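PDB 6T3E: DELTA1-pyrroline-2-carboxylate reductase from Thermococcus litoralis DSM 5473, which probably reduces Delta1-pyrroline-2-carboxylate to L-proline with a nicotinamide cofactor, and is captured here with both NADH and L-proline bound. Local coordinates for residues Asp279-Ile282 and Pro283-Gly287; Ala163-Gln166 and Leu167-Val170; Leu36-Met39 and Lys40-Ile43. All coordinates share one frame; numbering follows the deposited sequence.

Contact 1 of 3, residues Asp279-Ile282 and Pro283-Gly287; sequences DIII and PMKEG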
# COMPACT_ATOMS: atom_id res chain seq x y z
N ASP B 279 -8.80 -15.22 -16.13
CA ASP B 279 -10.00 -15.39 -16.95
C ASP B 279 -9.86 -14.72 -18.31
O ASP B 279 -10.50 -15.12 -19.28
CB ASP B 279 -11.22 -14.85 -16.21
CG ASP B 279 -11.83 -15.87 -15.24
OD1 ASP B 279 -12.26 -16.94 -15.72
OD2 ASP B 279 -11.88 -15.59 -14.01
N ILE B 280 -9.02 -13.69 -18.40
CA ILE B 280 -8.80 -12.96 -19.64
C ILE B 280 -7.40 -13.23 -20.20
O ILE B 280 -7.25 -13.43 -21.41
CB ILE B 280 -9.03 -11.45 -19.42
CG1 ILE B 280 -10.40 -11.21 -18.76
CG2 ILE B 280 -8.91 -10.68 -20.72
CD1 ILE B 280 -11.58 -11.76 -19.54
N ILE B 281 -6.38 -13.30 -19.34
CA ILE B 281 -5.01 -13.45 -19.80
C ILE B 281 -4.82 -14.78 -20.52
O ILE B 281 -4.15 -14.86 -21.56
CB ILE B 281 -4.03 -13.30 -18.63
CG1 ILE B 281 -4.06 -11.89 -18.07
CG2 ILE B 281 -2.61 -13.64 -19.06
CD1 ILE B 281 -3.53 -11.80 -16.64
N ILE B 282 -5.38 -15.85 -19.97
CA ILE B 282 -5.20 -17.18 -20.55
C ILE B 282 -5.84 -17.26 -21.93
O ILE B 282 -5.17 -17.71 -22.88
CB ILE B 282 -5.74 -18.28 -19.61
CG1 ILE B 282 -4.82 -18.46 -18.39
CG2 ILE B 282 -5.90 -19.60 -20.35
CD1 ILE B 282 -5.42 -19.29 -17.28
N PRO B 283 -7.10 -16.85 -22.13
CA PRO B 283 -7.66 -16.91 -23.50
C PRO B 283 -6.90 -16.07 -24.50
O PRO B 283 -6.85 -16.43 -25.69
CB PRO B 283 -9.10 -16.41 -23.32
CG PRO B 283 -9.41 -16.66 -21.89
CD PRO B 283 -8.13 -16.40 -21.17
N MET B 284 -6.30 -14.96 -24.07
CA MET B 284 -5.51 -14.17 -25.00
C MET B 284 -4.17 -14.83 -25.30
O MET B 284 -3.67 -14.69 -26.42
CB MET B 284 -5.31 -12.77 -24.45
CG MET B 284 -6.51 -11.89 -24.67
SD MET B 284 -6.54 -10.54 -23.49
CE MET B 284 -4.82 -10.07 -23.42
N LYS B 285 -3.60 -15.54 -24.34
CA LYS B 285 -2.39 -16.32 -24.62
C LYS B 285 -2.67 -17.42 -25.62
O LYS B 285 -1.82 -17.74 -26.46
CB LYS B 285 -1.82 -16.89 -23.32
CG LYS B 285 -0.88 -15.97 -22.57
CD LYS B 285 -0.43 -16.61 -21.27
CE LYS B 285 0.68 -15.81 -20.60
NZ LYS B 285 1.20 -16.48 -19.37
N GLU B 286 -3.86 -18.04 -25.54
CA GLU B 286 -4.24 -19.08 -26.49
C GLU B 286 -4.39 -18.52 -27.91
O GLU B 286 -4.19 -19.26 -28.89
CB GLU B 286 -5.55 -19.74 -26.06
CG GLU B 286 -5.52 -20.50 -24.74
CD GLU B 286 -6.88 -21.10 -24.37
OE1 GLU B 286 -6.93 -22.20 -23.77
OE2 GLU B 286 -7.91 -20.46 -24.67
N GLY B 287 -4.72 -17.24 -28.03
CA GLY B 287 -5.05 -16.63 -29.30
C GLY B 287 -6.53 -16.58 -29.64
O GLY B 287 -6.89 -16.17 -30.75

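Contact 2 of 3, residues Ala163-Gln166 and Leu167-Val170; sequences ARTQ and LWAV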
# COMPACT_ATOMS: atom_id res chain seq x y z
N ALA B 163 -20.84 -14.10 -3.11
CA ALA B 163 -22.09 -14.42 -3.78
C ALA B 163 -23.29 -13.78 -3.09
O ALA B 163 -24.28 -13.45 -3.75
CB ALA B 163 -22.29 -15.94 -3.86
N ARG B 164 -23.23 -13.61 -1.77
CA ARG B 164 -24.35 -13.02 -1.05
C ARG B 164 -24.59 -11.57 -1.48
O ARG B 164 -25.69 -11.21 -1.91
CB ARG B 164 -24.12 -13.11 0.45
CG ARG B 164 -24.28 -14.50 0.98
CD ARG B 164 -23.58 -14.61 2.31
NE ARG B 164 -24.16 -15.66 3.14
CZ ARG B 164 -23.84 -16.94 3.04
NH1 ARG B 164 -22.94 -17.33 2.13
NH2 ARG B 164 -24.42 -17.82 3.85
N THR B 165 -23.54 -10.74 -1.40
CA THR B 165 -23.68 -9.36 -1.87
C THR B 165 -23.85 -9.29 -3.38
O THR B 165 -24.43 -8.32 -3.90
CB THR B 165 -22.47 -8.55 -1.44
OG1 THR B 165 -21.29 -9.26 -1.79
CG2 THR B 165 -22.51 -8.31 0.07
N GLN B 166 -23.32 -10.27 -4.11
CA GLN B 166 -23.53 -10.29 -5.55
C GLN B 166 -25.01 -10.42 -5.87
O GLN B 166 -25.56 -9.62 -6.63
CB GLN B 166 -22.75 -11.43 -6.18
CG GLN B 166 -21.28 -11.14 -6.40
CD GLN B 166 -21.04 -10.08 -7.45
OE1 GLN B 166 -21.74 -10.02 -8.47
NE2 GLN B 166 -20.03 -9.25 -7.20
N LEU B 167 -25.68 -11.40 -5.26
CA LEU B 167 -27.11 -11.57 -5.52
C LEU B 167 -27.90 -10.39 -4.98
O LEU B 167 -28.85 -9.94 -5.63
CB LEU B 167 -27.61 -12.89 -4.92
CG LEU B 167 -29.09 -13.20 -5.22
CD1 LEU B 167 -29.33 -13.39 -6.71
CD2 LEU B 167 -29.61 -14.40 -4.42
N TRP B 168 -27.52 -9.88 -3.81
CA TRP B 168 -28.21 -8.73 -3.22
C TRP B 168 -28.17 -7.52 -4.15
O TRP B 168 -29.20 -6.90 -4.41
CB TRP B 168 -27.60 -8.39 -1.85
CG TRP B 168 -28.24 -7.24 -1.12
CD1 TRP B 168 -29.41 -6.61 -1.43
CD2 TRP B 168 -27.74 -6.59 0.06
NE1 TRP B 168 -29.66 -5.61 -0.53
CE2 TRP B 168 -28.66 -5.57 0.40
CE3 TRP B 168 -26.60 -6.77 0.86
CZ2 TRP B 168 -28.48 -4.73 1.50
CZ3 TRP B 168 -26.42 -5.94 1.96
CH2 TRP B 168 -27.36 -4.93 2.27
N ALA B 169 -27.00 -7.20 -4.69
CA ALA B 169 -26.91 -6.05 -5.60
C ALA B 169 -27.65 -6.30 -6.91
O ALA B 169 -28.13 -5.35 -7.53
CB ALA B 169 -25.45 -5.70 -5.85
N VAL B 170 -27.70 -7.55 -7.38
CA VAL B 170 -28.48 -7.86 -8.58
C VAL B 170 -29.97 -7.66 -8.31
O VAL B 170 -30.72 -7.19 -9.18
CB VAL B 170 -28.17 -9.28 -9.08
CG1 VAL B 170 -29.14 -9.70 -10.18
CG2 VAL B 170 -26.75 -9.35 -9.60

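Contact 3 of 3, residues Leu36-Met39 and Lys40-Ile43; sequences LISM and KEVI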
# COMPACT_ATOMS: atom_id res chain seq x y z
N LEU B 36 -24.25 1.33 9.27
CA LEU B 36 -24.16 2.60 8.54
C LEU B 36 -24.59 2.51 7.08
O LEU B 36 -25.16 3.48 6.55
CB LEU B 36 -22.73 3.12 8.62
CG LEU B 36 -22.28 3.50 10.02
CD1 LEU B 36 -20.78 3.84 10.01
CD2 LEU B 36 -23.10 4.65 10.55
N ILE B 37 -24.22 1.45 6.36
CA ILE B 37 -24.31 1.43 4.90
C ILE B 37 -25.20 0.29 4.39
O ILE B 37 -25.20 -0.82 4.93
CB ILE B 37 -22.91 1.34 4.28
CG1 ILE B 37 -22.22 0.06 4.72
CG2 ILE B 37 -22.08 2.51 4.73
CD1 ILE B 37 -20.74 0.02 4.41
N SER B 38 -25.93 0.58 3.31
CA SER B 38 -26.82 -0.35 2.63
C SER B 38 -26.38 -0.45 1.17
O SER B 38 -25.62 0.38 0.68
CB SER B 38 -28.27 0.11 2.70
OG SER B 38 -28.44 1.35 2.03
N MET B 39 -26.87 -1.48 0.48
CA MET B 39 -26.37 -1.74 -0.88
C MET B 39 -26.85 -0.69 -1.88
O MET B 39 -26.10 -0.32 -2.80
CB MET B 39 -26.76 -3.15 -1.32
CG MET B 39 -26.18 -3.63 -2.65
SD MET B 39 -24.38 -3.67 -2.79
CE MET B 39 -23.95 -5.20 -1.97
N LYS B 40 -28.07 -0.17 -1.71
CA LYS B 40 -28.55 0.87 -2.62
C LYS B 40 -27.66 2.10 -2.57
O LYS B 40 -27.36 2.70 -3.61
CB LYS B 40 -29.99 1.23 -2.28
CG LYS B 40 -30.62 2.19 -3.27
CD LYS B 40 -32.09 2.40 -2.95
CE LYS B 40 -32.54 3.77 -3.41
NZ LYS B 40 -31.38 4.67 -3.65
N GLU B 41 -27.21 2.47 -1.37
CA GLU B 41 -26.28 3.58 -1.22
C GLU B 41 -24.94 3.27 -1.89
O GLU B 41 -24.37 4.12 -2.60
CB GLU B 41 -26.09 3.90 0.26
CG GLU B 41 -27.08 4.91 0.80
CD GLU B 41 -27.04 5.06 2.31
OE1 GLU B 41 -27.62 6.04 2.84
OE2 GLU B 41 -26.43 4.18 2.98
N VAL B 42 -24.41 2.06 -1.66
CA VAL B 42 -23.10 1.69 -2.19
C VAL B 42 -23.13 1.62 -3.70
O VAL B 42 -22.15 1.98 -4.37
CB VAL B 42 -22.63 0.35 -1.58
CG1 VAL B 42 -21.19 0.06 -1.98
CG2 VAL B 42 -22.73 0.40 -0.08
N ILE B 43 -24.25 1.18 -4.27
CA ILE B 43 -24.37 1.13 -5.72
C ILE B 43 -24.25 2.54 -6.30
O ILE B 43 -23.47 2.79 -7.23
CB ILE B 43 -25.70 0.46 -6.12
CG1 ILE B 43 -25.58 -1.06 -5.98
CG2 ILE B 43 -26.12 0.90 -7.54
CD1 ILE B 43 -26.89 -1.76 -5.82

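Contact 1 of 3, residues Asp279-Ile282 and Pro283-Gly287
The pyrrolidine ring of Pro283 turns CG and CD toward the preceding helical turn: CG lies 3.2 Å from Asp279 O and CD 3.1 Å from Ile280 O. Beside the ring, CB of Ile282 rests 3.4 Å from Pro283 CD. The flat carboxylate of Asp279 points elsewhere: OD1 accepts the amides of Glu254 and Leu255, while OD2 forms a salt bridge with Lys319. Having no N-H, the proline cannot bond back to the turn before it, and the helix kinks here. Regular bonding then resumes, from Met284 N to Ile280 O at 3.2 Å, then from Lys285 N to Ile281 O and from Glu286 N to Ile282 O. Gly287, with positive phi, is the C-prime residue of the Schellman motif that ends helix 278-286; its amide reaches Met284 O weakly, and the following amide pairs with Pro283 O. A side chain on Gly287 would run into the preceding carbonyl, so glycine suits the place. Ile280 and Met284 cross at a slant, with CG2 of Ile280 3.6 Å from SD of Met284; the flexible thioether, bent at its last torsion (chi3 40°), fits against this branch. Glu286 OE2 bonds to Ser257 OG.

Contact 2 of 3, residues Ala163-Gln166 and Leu167-Val170
The side chain of Trp168 leaves the helix with CG opposite the backbone nitrogen (chi1 -179°), and Thr165, one turn earlier, holds OG1 at chi1 49°, which leaves its methyl CG2 on the side of the indole. CG2 of Thr165 comes 4.4 Å from CE3 of Trp168 and meets the ring obliquely, a loose touch rather than a stack. The same threonine rotation turns OG1 back to the helix. The buried hydroxyl is thus satisfied while the methyl stays available for packing, a division of labour that suits threonine to this spot.

Beneath the side chains the backbone is regular alpha helix. Leu167 N donates to Ala163 O, Trp168 N to Arg164 O, Ala169 N to Thr165 O and Val170 N to Gln166 O, the four bonds spanning 2.9 to 3.1 Å. Ala163 falls in a GxGxxA pattern, consistent with a Rossmann-type dinucleotide site; its small methyl is about 6 Å from the bound NADH. The polar side chains find their partners beyond the segment: Thr165 OG1 lies in hydrogen-bonding reach of both Gln162 O and Ala132 O, its single proton shared or given to one at a time, the buried NE2 of Gln166, whose chain bends at the second torsion, bonds to Ser139 OG, and Arg164 NH1 bonds to Gly160 O in the turn that leads into the helix.

Helix 161-173 is the crossover of the beta-alpha-beta unit between parallel strands 153-157 and 178-182. Leu167 and Val170 lie on Ile221 of strand 219-222, Leu167 also meets Leu200 of helix 186-200, and the Thr165, Trp168 and Ala169 side is covered by Met39 of helix 39-54.

Contact 3 of 3, residues Leu36-Met39 and Lys40-Ile43
Met39 and Ile43 stand one turn apart at the start of helix 39-54, and their side chains cross at about a right angle, CG of Met39 lying 3.7 Å from CD1 of Ile43. The motif is the N-terminal cap of this helix, formed after a short break: helix 30-36 ends, Ile37 leaves helical geometry, and Ser38 takes the N-cap position. Methionine suits its place because its chain, starting with CG opposite the backbone N (chi1 -174°) and then bending twice, can fold into a crowded interior, while the branched Ile43 gives a stiff surface to meet it. Both also press on Ala137 of helix 128-146.

Val42 points toward the loop. Its CG2 lies 4.5 Å from CB of Ile37, and both side chains pack on helix 324-341. Over the N-terminus, Glu41 runs out extended alongside Ser38: OE2 of Glu41 comes 3.6 Å from both Ser38 OG and Ser38 N. These are the positions of a capping box, but the distances are long for its bonds. A negative group here would probably still suit the start of the helix, and it makes a long, weak ion pair with Lys337. A lysine in its place would probably leave Lys337 facing a like charge and remove the negative group from the start of the helix. Exposed Lys40 instead forms a salt bridge with Glu44, one turn further on.

Val42 N bonds to Ser38 O at 3.1 Å, and Ile43 N to Met39 O at 2.8 Å. The same Ser38 O also has CB of Glu41 beside it, 3.6 Å away.

Overall arrangement
All three contacts lie within single stretches of chain, but at different points of a helix: contact 3 at a start, contact 2 in the middle of a crossover, contact 1 at an end. Contacts 2 and 3 are buried neighbours, their centres about 12 Å apart, joined where Met39 CB packs 3.5 Å from Trp168 CE2 and Met39 SD lies 3.8 Å from Ala169 CB. Contact 1 is partly buried, stands on the far side of the chain's centre from contact 3, and touches neither. Contact 2, beside the bound NADH, has its polar side chains satisfied by helix 128-146 and the turn before its own helix; contact 3 exposes Lys40, and contact 1 runs from buried Asp279 to exposed Lys285 and Glu286.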